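Esterase (Uncultured bacterium, PDB 5EGN) probably hydrolyses carboxylic esters and the lactone ring of N-acyl homoserine lactones, the signals of bacterial quorum sensing, using an alpha/beta hydrolase fold. Local coordinates at residues His242-Gln245 / Glu251-Glu254; Val150-Lys155 / Gly211-Val216; Phe40-Thr45 / Leu255-Val260. The protein carries 2 engineered substitutions. One frame throughout, in Å; residues are numbered along the deposited sequence.

Contact 1. Residues His242-Gln245 / Glu251-Glu254; sequences HFYQ and EFNE
In the helical pair that follows strand 233-237, the last strand of the alpha/beta hydrolase sheet, Tyr244 and Gln245 of the short helix 244-247 pack against Phe252 of helix 249-257. The two aromatic rings stand at 90° to each other with centroids 5.7 Å apart. Tyr244 CD2 lies close to the plane of the Phe252 ring, at its edge, 3.5 Å from Phe252 CD1. The tyrosine ring receives the beta carbon of its partner: Phe252 CB sits over one face, displaced toward the rim, 4.1 Å from the Tyr244 centroid in a CH-pi contact. With CG anti to the backbone N (chi1 -179°), the Phe252 ring reaches on toward Gln245, whose CB is over one of its faces, 4.1 Å from the ring centroid. Beyond CB, the Gln245 chain turns away and bends at chi2, and its NE2 hydrogen-bonds to Asn92 OD1. Leu114 and Leu116 of strand 110-116 and Val90 of strand 87-92 also touch Phe252, so the helix pair is set against the central strands.

At the outer end Tyr244 meets Glu251 across an approach at about a right angle. Its hydroxyl is 3.3 Å from Glu251 CB, and Tyr244 OH donates a weak hydrogen bond of 3.5 Å to Glu251 OE1, the ring and carboxylate planes being 88° apart. The other oxygen, Glu251 OE2, forms a salt bridge with Arg248 NE. The chemistry is therefore divided: ring faces, a ring edge and CH groups make up the buried part, whereas the carboxylate at the partly exposed end is probably placed mainly by its salt bridge to Arg248, and the phenol adds only a weak polar link that probably does little to fix the tyrosine's rotation.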
loop_
_atom_site.group_PDB
_atom_site.type_symbol
_atom_site.label_atom_id
_atom_site.label_comp_id
_atom_site.label_asym_id
_atom_site.label_seq_id
_atom_site.Cartn_x
_atom_site.Cartn_y
_atom_site.Cartn_z
ATOM N N HIS A 242 -4.256 8.728 -15.050
ATOM C CA HIS A 242 -5.400 8.185 -14.319
ATOM C C HIS A 242 -5.182 8.148 -12.811
ATOM O O HIS A 242 -6.137 8.074 -12.041
ATOM C CB HIS A 242 -5.716 6.770 -14.822
ATOM C CG HIS A 242 -7.142 6.358 -14.633
ATOM N ND1 HIS A 242 -8.198 7.060 -15.180
ATOM C CD2 HIS A 242 -7.691 5.309 -13.977
ATOM C CE1 HIS A 242 -9.332 6.464 -14.861
ATOM N NE2 HIS A 242 -9.052 5.399 -14.132
ATOM N N PHE A 243 -3.925 8.207 -12.388
ATOM C CA PHE A 243 -3.604 7.990 -10.983
ATOM C C PHE A 243 -2.857 9.159 -10.350
ATOM O O PHE A 243 -1.677 9.048 -10.027
ATOM C CB PHE A 243 -2.788 6.706 -10.834
ATOM C CG PHE A 243 -3.334 5.551 -11.623
ATOM C CD1 PHE A 243 -4.393 4.801 -11.140
ATOM C CD2 PHE A 243 -2.788 5.216 -12.852
ATOM C CE1 PHE A 243 -4.896 3.738 -11.867
ATOM C CE2 PHE A 243 -3.286 4.155 -13.582
ATOM C CZ PHE A 243 -4.343 3.417 -13.091
ATOM N N TYR A 244 -3.562 10.270 -10.161
ATOM C CA TYR A 244 -2.997 11.463 -9.538
ATOM C C TYR A 244 -2.433 11.167 -8.147
ATOM O O TYR A 244 -1.419 11.740 -7.747
ATOM C CB TYR A 244 -4.061 12.561 -9.451
ATOM C CG TYR A 244 -3.535 13.939 -9.109
ATOM C CD1 TYR A 244 -2.196 14.264 -9.286
ATOM C CD2 TYR A 244 -4.383 14.918 -8.605
ATOM C CE1 TYR A 244 -1.718 15.522 -8.972
ATOM C CE2 TYR A 244 -3.913 16.177 -8.288
ATOM C CZ TYR A 244 -2.582 16.475 -8.474
ATOM O OH TYR A 244 -2.113 17.730 -8.160
ATOM N N GLN A 245 -3.083 10.265 -7.419
ATOM C CA GLN A 245 -2.676 9.965 -6.049
ATOM C C GLN A 245 -1.354 9.202 -6.004
ATOM O O GLN A 245 -0.710 9.127 -4.959
ATOM C CB GLN A 245 -3.766 9.171 -5.320
ATOM C CG GLN A 245 -3.827 7.692 -5.669
ATOM C CD GLN A 245 -4.703 7.406 -6.870
ATOM O OE1 GLN A 245 -4.515 7.979 -7.941
ATOM N NE2 GLN A 245 -5.676 6.519 -6.694
ATOM N N GLU A 251 0.873 16.489 -4.035
ATOM C CA GLU A 251 -0.003 17.503 -4.609
ATOM C C GLU A 251 -1.470 17.096 -4.503
ATOM O O GLU A 251 -2.333 17.927 -4.199
ATOM C CB GLU A 251 0.375 17.774 -6.065
ATOM C CG GLU A 251 1.726 18.452 -6.218
ATOM C CD GLU A 251 2.040 18.806 -7.654
ATOM O OE1 GLU A 251 1.093 19.099 -8.413
ATOM O OE2 GLU A 251 3.232 18.789 -8.024
ATOM N N PHE A 252 -1.752 15.819 -4.751
ATOM C CA PHE A 252 -3.093 15.290 -4.532
ATOM C C PHE A 252 -3.482 15.466 -3.070
ATOM O O PHE A 252 -4.628 15.790 -2.759
ATOM C CB PHE A 252 -3.178 13.812 -4.926
ATOM C CG PHE A 252 -4.549 13.216 -4.743
ATOM C CD1 PHE A 252 -5.490 13.292 -5.756
ATOM C CD2 PHE A 252 -4.900 12.591 -3.556
ATOM C CE1 PHE A 252 -6.750 12.754 -5.593
ATOM C CE2 PHE A 252 -6.160 12.052 -3.387
ATOM C CZ PHE A 252 -7.086 12.133 -4.407
ATOM N N ASN A 253 -2.519 15.245 -2.179
ATOM C CA ASN A 253 -2.740 15.409 -0.745
ATOM C C ASN A 253 -3.086 16.845 -0.373
ATOM O O ASN A 253 -3.902 17.081 0.515
ATOM C CB ASN A 253 -1.508 14.955 0.040
ATOM C CG ASN A 253 -1.404 13.446 0.149
ATOM O OD1 ASN A 253 -2.073 12.712 -0.575
ATOM N ND2 ASN A 253 -0.565 12.977 1.064
ATOM N N GLU A 254 -2.458 17.800 -1.053
ATOM C CA GLU A 254 -2.758 19.212 -0.836
ATOM C C GLU A 254 -4.142 19.566 -1.365
ATOM O O GLU A 254 -4.883 20.327 -0.742
ATOM C CB GLU A 254 -1.704 20.093 -1.502
ATOM C CG GLU A 254 -0.311 19.922 -0.930
ATOM C CD GLU A 254 0.738 20.636 -1.753
ATOM O OE1 GLU A 254 0.447 21.742 -2.254
ATOM O OE2 GLU A 254 1.850 20.087 -1.907
#

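Contact 2. Residues Val150-Lys155 / Gly211-Val216; sequences VSARSK and GEEDLV. Engineered in segment 211-216: Val216 (natural residue Ala).
Glu213 reaches across to Ser151 and Ala152 at the start of helix 152-157, and its carboxylate makes the tight part of the contact. Ala152 N donates to Glu213 OE1 at 3.0 Å, with an N-H...O angle of 158°; the oxygen is met on its syn side, but the nitrogen lies 32° out of the carboxylate plane. Ser151 fills in alongside, its CB 3.5 Å from Glu213 CD. An extended chain beyond CG carries the acid this far, with CG anti to the carbonyl carbon (chi1 -64°).

The serine hydroxyl is turned to other work. Ser151 is the N-cap of helix 152-157, and its OG accepts from Ser154 N at 3.1 Å; the same oxygen has Asp239 O as its main further hydrogen-bond partner, with Glu247 OE2 also within bonding distance, and its single proton can serve only one of these at a time unless the carboxyl group is protonated. Two first-turn amides are thus taken up by side-chain oxygens, one from the cap residue and one from Glu213, and a negative group at a helix N-terminus is probably favoured by the helix dipole. Helix 152-157 belongs to the helical region inserted between strands 110-116 and 206-211, where this fold commonly carries its cap. Glu213 sits in the type I turn Gly211-Asp214 that leaves strand 206-211, so the bond ties the inserted helices to a loop at the end of the core sheet.

Toward solvent the packing thins. Ala152 is exposed, and its CB comes no nearer than 3.9 Å to Glu213 OE1. The Arg153 side chain leads away from Glu213, and its NH1 makes only a long, weak ion pair with Asp239 OD2.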
loop_
_atom_site.group_PDB
_atom_site.type_symbol
_atom_site.label_atom_id
_atom_site.label_comp_id
_atom_site.label_asym_id
_atom_site.label_seq_id
_atom_site.Cartn_x
_atom_site.Cartn_y
_atom_site.Cartn_z
ATOM N N VAL A 150 -1.298 6.591 -17.725
ATOM C CA VAL A 150 -0.246 7.363 -17.076
ATOM C C VAL A 150 0.365 8.368 -18.043
ATOM O O VAL A 150 0.428 8.126 -19.248
ATOM C CB VAL A 150 0.860 6.450 -16.511
ATOM C CG1 VAL A 150 0.364 5.719 -15.271
ATOM C CG2 VAL A 150 1.332 5.462 -17.566
ATOM N N SER A 151 0.808 9.501 -17.511
ATOM C CA SER A 151 1.404 10.542 -18.337
ATOM C C SER A 151 2.793 10.130 -18.804
ATOM O O SER A 151 3.380 9.186 -18.273
ATOM C CB SER A 151 1.477 11.865 -17.572
ATOM O OG SER A 151 2.443 11.808 -16.539
ATOM N N ALA A 152 3.310 10.838 -19.802
ATOM C CA ALA A 152 4.648 10.581 -20.315
ATOM C C ALA A 152 5.688 10.848 -19.233
ATOM O O ALA A 152 6.655 10.096 -19.081
ATOM C CB ALA A 152 4.922 11.437 -21.544
ATOM N N ARG A 153 5.471 11.920 -18.477
ATOM C CA ARG A 153 6.348 12.289 -17.373
ATOM C C ARG A 153 6.371 11.194 -16.312
ATOM O O ARG A 153 7.415 10.901 -15.727
ATOM C CB ARG A 153 5.894 13.616 -16.766
ATOM C CG ARG A 153 6.813 14.192 -15.706
ATOM C CD ARG A 153 6.292 15.549 -15.270
ATOM N NE ARG A 153 7.023 16.099 -14.133
ATOM C CZ ARG A 153 7.573 17.309 -14.121
ATOM N NH1 ARG A 153 7.478 18.094 -15.187
ATOM N NH2 ARG A 153 8.220 17.736 -13.044
ATOM N N SER A 154 5.212 10.588 -16.073
ATOM C CA SER A 154 5.107 9.482 -15.129
ATOM C C SER A 154 5.795 8.235 -15.672
ATOM O O SER A 154 6.419 7.491 -14.921
ATOM C CB SER A 154 3.643 9.181 -14.810
ATOM O OG SER A 154 3.045 10.255 -14.104
ATOM N N LYS A 155 5.678 8.013 -16.979
ATOM C CA LYS A 155 6.366 6.902 -17.627
ATOM C C LYS A 155 7.876 7.077 -17.529
ATOM O O LYS A 155 8.626 6.102 -17.512
ATOM C CB LYS A 155 5.949 6.784 -19.094
ATOM C CG LYS A 155 4.504 6.384 -19.298
ATOM C CD LYS A 155 4.177 6.244 -20.774
ATOM C CE LYS A 155 2.716 5.884 -20.982
ATOM N NZ LYS A 155 2.385 5.686 -22.419
ATOM N N GLY A 211 -6.757 14.203 -14.927
ATOM C CA GLY A 211 -5.416 14.302 -15.470
ATOM C C GLY A 211 -5.476 14.710 -16.928
ATOM O O GLY A 211 -6.336 14.241 -17.672
ATOM N N GLU A 212 -4.568 15.590 -17.336
ATOM C CA GLU A 212 -4.549 16.094 -18.706
ATOM C C GLU A 212 -4.298 14.988 -19.729
ATOM O O GLU A 212 -4.889 14.985 -20.810
ATOM C CB GLU A 212 -3.485 17.182 -18.850
ATOM C CG GLU A 212 -3.357 17.752 -20.251
ATOM C CD GLU A 212 -1.994 18.363 -20.503
ATOM O OE1 GLU A 212 -1.067 18.089 -19.711
ATOM O OE2 GLU A 212 -1.847 19.113 -21.491
ATOM N N GLU A 213 -3.425 14.048 -19.382
ATOM C CA GLU A 213 -3.026 13.000 -20.315
ATOM C C GLU A 213 -3.779 11.690 -20.115
ATOM O O GLU A 213 -3.412 10.665 -20.694
ATOM C CB GLU A 213 -1.525 12.737 -20.202
ATOM C CG GLU A 213 -0.657 13.911 -20.595
ATOM C CD GLU A 213 0.815 13.558 -20.610
ATOM O OE1 GLU A 213 1.155 12.449 -21.070
ATOM O OE2 GLU A 213 1.630 14.385 -20.153
ATOM N N ASP A 214 -4.826 11.715 -19.300
ATOM C CA ASP A 214 -5.626 10.516 -19.079
ATOM C C ASP A 214 -6.456 10.196 -20.320
ATOM O O ASP A 214 -7.262 11.010 -20.776
ATOM C CB ASP A 214 -6.529 10.680 -17.855
ATOM C CG ASP A 214 -7.156 9.368 -17.406
ATOM O OD1 ASP A 214 -7.102 8.372 -18.160
ATOM O OD2 ASP A 214 -7.714 9.333 -16.289
ATOM N N LEU A 215 -6.241 8.999 -20.861
ATOM C CA LEU A 215 -6.937 8.536 -22.059
ATOM C C LEU A 215 -7.937 7.436 -21.705
ATOM O O LEU A 215 -8.856 7.155 -22.477
ATOM C CB LEU A 215 -5.932 8.040 -23.103
ATOM C CG LEU A 215 -5.040 9.131 -23.689
ATOM C CD1 LEU A 215 -3.894 8.553 -24.498
ATOM C CD2 LEU A 215 -5.871 10.056 -24.549
ATOM N N VAL A 216 -7.750 6.826 -20.534
ATOM C CA VAL A 216 -8.699 5.869 -19.968
ATOM C C VAL A 216 -9.982 6.592 -19.563
ATOM O O VAL A 216 -11.090 6.138 -19.862
ATOM C CB VAL A 216 -8.105 5.155 -18.735
ATOM C CG1 VAL A 216 -9.144 4.291 -18.047
ATOM C CG2 VAL A 216 -6.907 4.318 -19.143
#

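Contact 3. Residues Phe40-Thr45 / Leu255-Val260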
loop_
_atom_site.group_PDB
_atom_site.type_symbol
_atom_site.label_atom_id
_atom_site.label_comp_id
_atom_site.label_asym_id
_atom_site.label_seq_id
_atom_site.Cartn_x
_atom_site.Cartn_y
_atom_site.Cartn_z
ATOM N N PHE A 40 -2.352 7.340 5.565
ATOM C CA PHE A 40 -1.766 7.613 6.873
ATOM C C PHE A 40 -1.521 9.099 7.182
ATOM O O PHE A 40 -1.695 9.511 8.330
ATOM C CB PHE A 40 -0.469 6.813 7.022
ATOM C CG PHE A 40 -0.667 5.331 6.872
ATOM C CD1 PHE A 40 -1.109 4.569 7.940
ATOM C CD2 PHE A 40 -0.437 4.705 5.658
ATOM C CE1 PHE A 40 -1.306 3.207 7.805
ATOM C CE2 PHE A 40 -0.632 3.344 5.517
ATOM C CZ PHE A 40 -1.068 2.594 6.592
ATOM N N PRO A 41 -1.105 9.905 6.186
ATOM C CA PRO A 41 -1.068 11.341 6.489
ATOM C C PRO A 41 -2.442 11.902 6.857
ATOM O O PRO A 41 -2.539 12.741 7.753
ATOM C CB PRO A 41 -0.557 11.957 5.186
ATOM C CG PRO A 41 0.293 10.895 4.597
ATOM C CD PRO A 41 -0.407 9.604 4.921
ATOM N N PHE A 42 -3.487 11.435 6.184
ATOM C CA PHE A 42 -4.841 11.882 6.489
ATOM C C PHE A 42 -5.396 11.194 7.731
ATOM O O PHE A 42 -6.407 11.620 8.283
ATOM C CB PHE A 42 -5.767 11.648 5.294
ATOM C CG PHE A 42 -5.597 12.657 4.196
ATOM C CD1 PHE A 42 -6.221 13.890 4.272
ATOM C CD2 PHE A 42 -4.808 12.378 3.094
ATOM C CE1 PHE A 42 -6.064 14.825 3.268
ATOM C CE2 PHE A 42 -4.647 13.308 2.087
ATOM C CZ PHE A 42 -5.273 14.533 2.175
ATOM N N ALA A 43 -4.728 10.134 8.173
ATOM C CA ALA A 43 -5.114 9.452 9.403
ATOM C C ALA A 43 -4.688 10.261 10.623
ATOM O O ALA A 43 -5.120 9.990 11.742
ATOM C CB ALA A 43 -4.512 8.060 9.455
ATOM N N GLN A 44 -3.834 11.255 10.399
ATOM C CA GLN A 44 -3.364 12.118 11.476
ATOM C C GLN A 44 -4.427 13.142 11.864
ATOM O O GLN A 44 -4.490 13.578 13.012
ATOM C CB GLN A 44 -2.076 12.838 11.069
ATOM C CG GLN A 44 -0.922 11.919 10.708
ATOM C CD GLN A 44 0.350 12.682 10.397
ATOM O OE1 GLN A 44 0.863 12.632 9.280
ATOM N NE2 GLN A 44 0.866 13.398 11.389
ATOM N N THR A 45 -5.260 13.517 10.899
ATOM C CA THR A 45 -6.265 14.550 11.116
ATOM C C THR A 45 -7.688 14.031 10.940
ATOM O O THR A 45 -8.646 14.685 11.351
ATOM C CB THR A 45 -6.062 15.738 10.159
ATOM O OG1 THR A 45 -6.007 15.262 8.809
ATOM C CG2 THR A 45 -4.771 16.470 10.484
ATOM N N LEU A 255 -4.479 19.008 -2.523
ATOM C CA LEU A 255 -5.782 19.237 -3.133
ATOM C C LEU A 255 -6.902 18.702 -2.244
ATOM O O LEU A 255 -7.935 19.351 -2.072
ATOM C CB LEU A 255 -5.841 18.587 -4.514
ATOM C CG LEU A 255 -6.986 18.996 -5.439
ATOM C CD1 LEU A 255 -6.974 20.497 -5.673
ATOM C CD2 LEU A 255 -6.870 18.254 -6.755
ATOM N N LEU A 256 -6.688 17.517 -1.678
ATOM C CA LEU A 256 -7.667 16.898 -0.790
ATOM C C LEU A 256 -7.699 17.619 0.552
ATOM O O LEU A 256 -8.737 17.680 1.213
ATOM C CB LEU A 256 -7.354 15.411 -0.594
ATOM C CG LEU A 256 -8.273 14.598 0.321
ATOM C CD1 LEU A 256 -9.738 14.823 -0.019
ATOM C CD2 LEU A 256 -7.931 13.117 0.236
ATOM N N ARG A 257 -6.557 18.173 0.944
ATOM C CA ARG A 257 -6.475 18.994 2.145
ATOM C C ARG A 257 -7.297 20.265 1.979
ATOM O O ARG A 257 -7.695 20.892 2.960
ATOM C CB ARG A 257 -5.021 19.350 2.461
ATOM C CG ARG A 257 -4.370 18.465 3.510
ATOM C CD ARG A 257 -2.901 18.820 3.691
ATOM N NE ARG A 257 -2.032 18.016 2.836
ATOM C CZ ARG A 257 -0.790 18.356 2.503
ATOM N NH1 ARG A 257 -0.276 19.495 2.942
ATOM N NH2 ARG A 257 -0.067 17.563 1.723
ATOM N N GLY A 258 -7.543 20.641 0.727
ATOM C CA GLY A 258 -8.322 21.825 0.417
ATOM C C GLY A 258 -9.797 21.645 0.709
ATOM O O GLY A 258 -10.520 22.616 0.935
ATOM N N PHE A 259 -10.245 20.394 0.697
ATOM C CA PHE A 259 -11.623 20.062 1.036
ATOM C C PHE A 259 -11.760 19.880 2.545
ATOM O O PHE A 259 -11.670 18.762 3.053
ATOM C CB PHE A 259 -12.060 18.792 0.295
ATOM C CG PHE A 259 -13.450 18.324 0.638
ATOM C CD1 PHE A 259 -14.411 19.208 1.101
ATOM C CD2 PHE A 259 -13.792 16.991 0.497
ATOM C CE1 PHE A 259 -15.678 18.772 1.420
ATOM C CE2 PHE A 259 -15.060 16.551 0.811
ATOM C CZ PHE A 259 -16.002 17.444 1.275
ATOM N N VAL A 260 -11.992 20.976 3.260
ATOM C CA VAL A 260 -12.080 20.912 4.714
ATOM C C VAL A 260 -13.277 21.666 5.293
ATOM O O VAL A 260 -14.013 21.126 6.120
ATOM C CB VAL A 260 -10.793 21.454 5.369
ATOM C CG1 VAL A 260 -9.724 20.374 5.399
ATOM C CG2 VAL A 260 -10.292 22.694 4.630
#
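Phe42 presents one ring face to Leu256, which comes up from helix 249-257 and lays a methyl group over it. Leu256 CD2 is 3.9 Å from the Phe42 ring centroid and 24° off the ring normal, a CH-pi contact displaced toward the rim. The leucine branch point takes the outer end of the ring: Phe42 CZ is 3.5 Å from Leu256 CG, and the same CZ lies 3.6 Å from Leu256 CB. Leu256 has CG anti to the backbone N (chi1 180°), directing its branch at the phenylalanine. The bond from CA to CB in Phe42 is not itself aimed at the helix, but the end of the ring closes the distance.

The contact joins the loop between helix 36-39 and strand 47-51 to the last helix of the alpha/beta hydrolase fold, both lying on one side of the sheet. Phe42 also touches Ile22 and Val48, and Leu256 touches Phe24 and Val90, so the pair is seated on neighbouring parallel strands.

Arg257, itself exposed, approaches the ring differently. Its CG is 4.0 Å from Phe42 CE1, oblique to the ring, and the chain bends at chi3, and NE makes a weak hydrogen bond to Asn253 O. On the far side of the loop, Phe40 meets the ring of His168 of the second subunit.

How the contacts relate
Contacts 1 and 2 lie 12 Å apart between centres and meet at what is probably the active site: His242 ND1 is 2.6 Å from Asp214 OD2, a probable hydrogen bond, and His242 touches Ser93 of a putative nucleophile elbow, consistent with a Ser-His-Asp triad. The engineered Val216 packs beside this pair, its CG1 3.9 Å from His242 CE1. Contact 3, whose centre is also about 12 Å from that of contact 1, shares helix 249-257 with it, and Asn253 O approaches Phe42 CZ. Contacts 2 and 3 do not touch, their nearest atoms being about 9 Å apart. Along the chain, residues 40-45 and 255-260 enclose both other contacts.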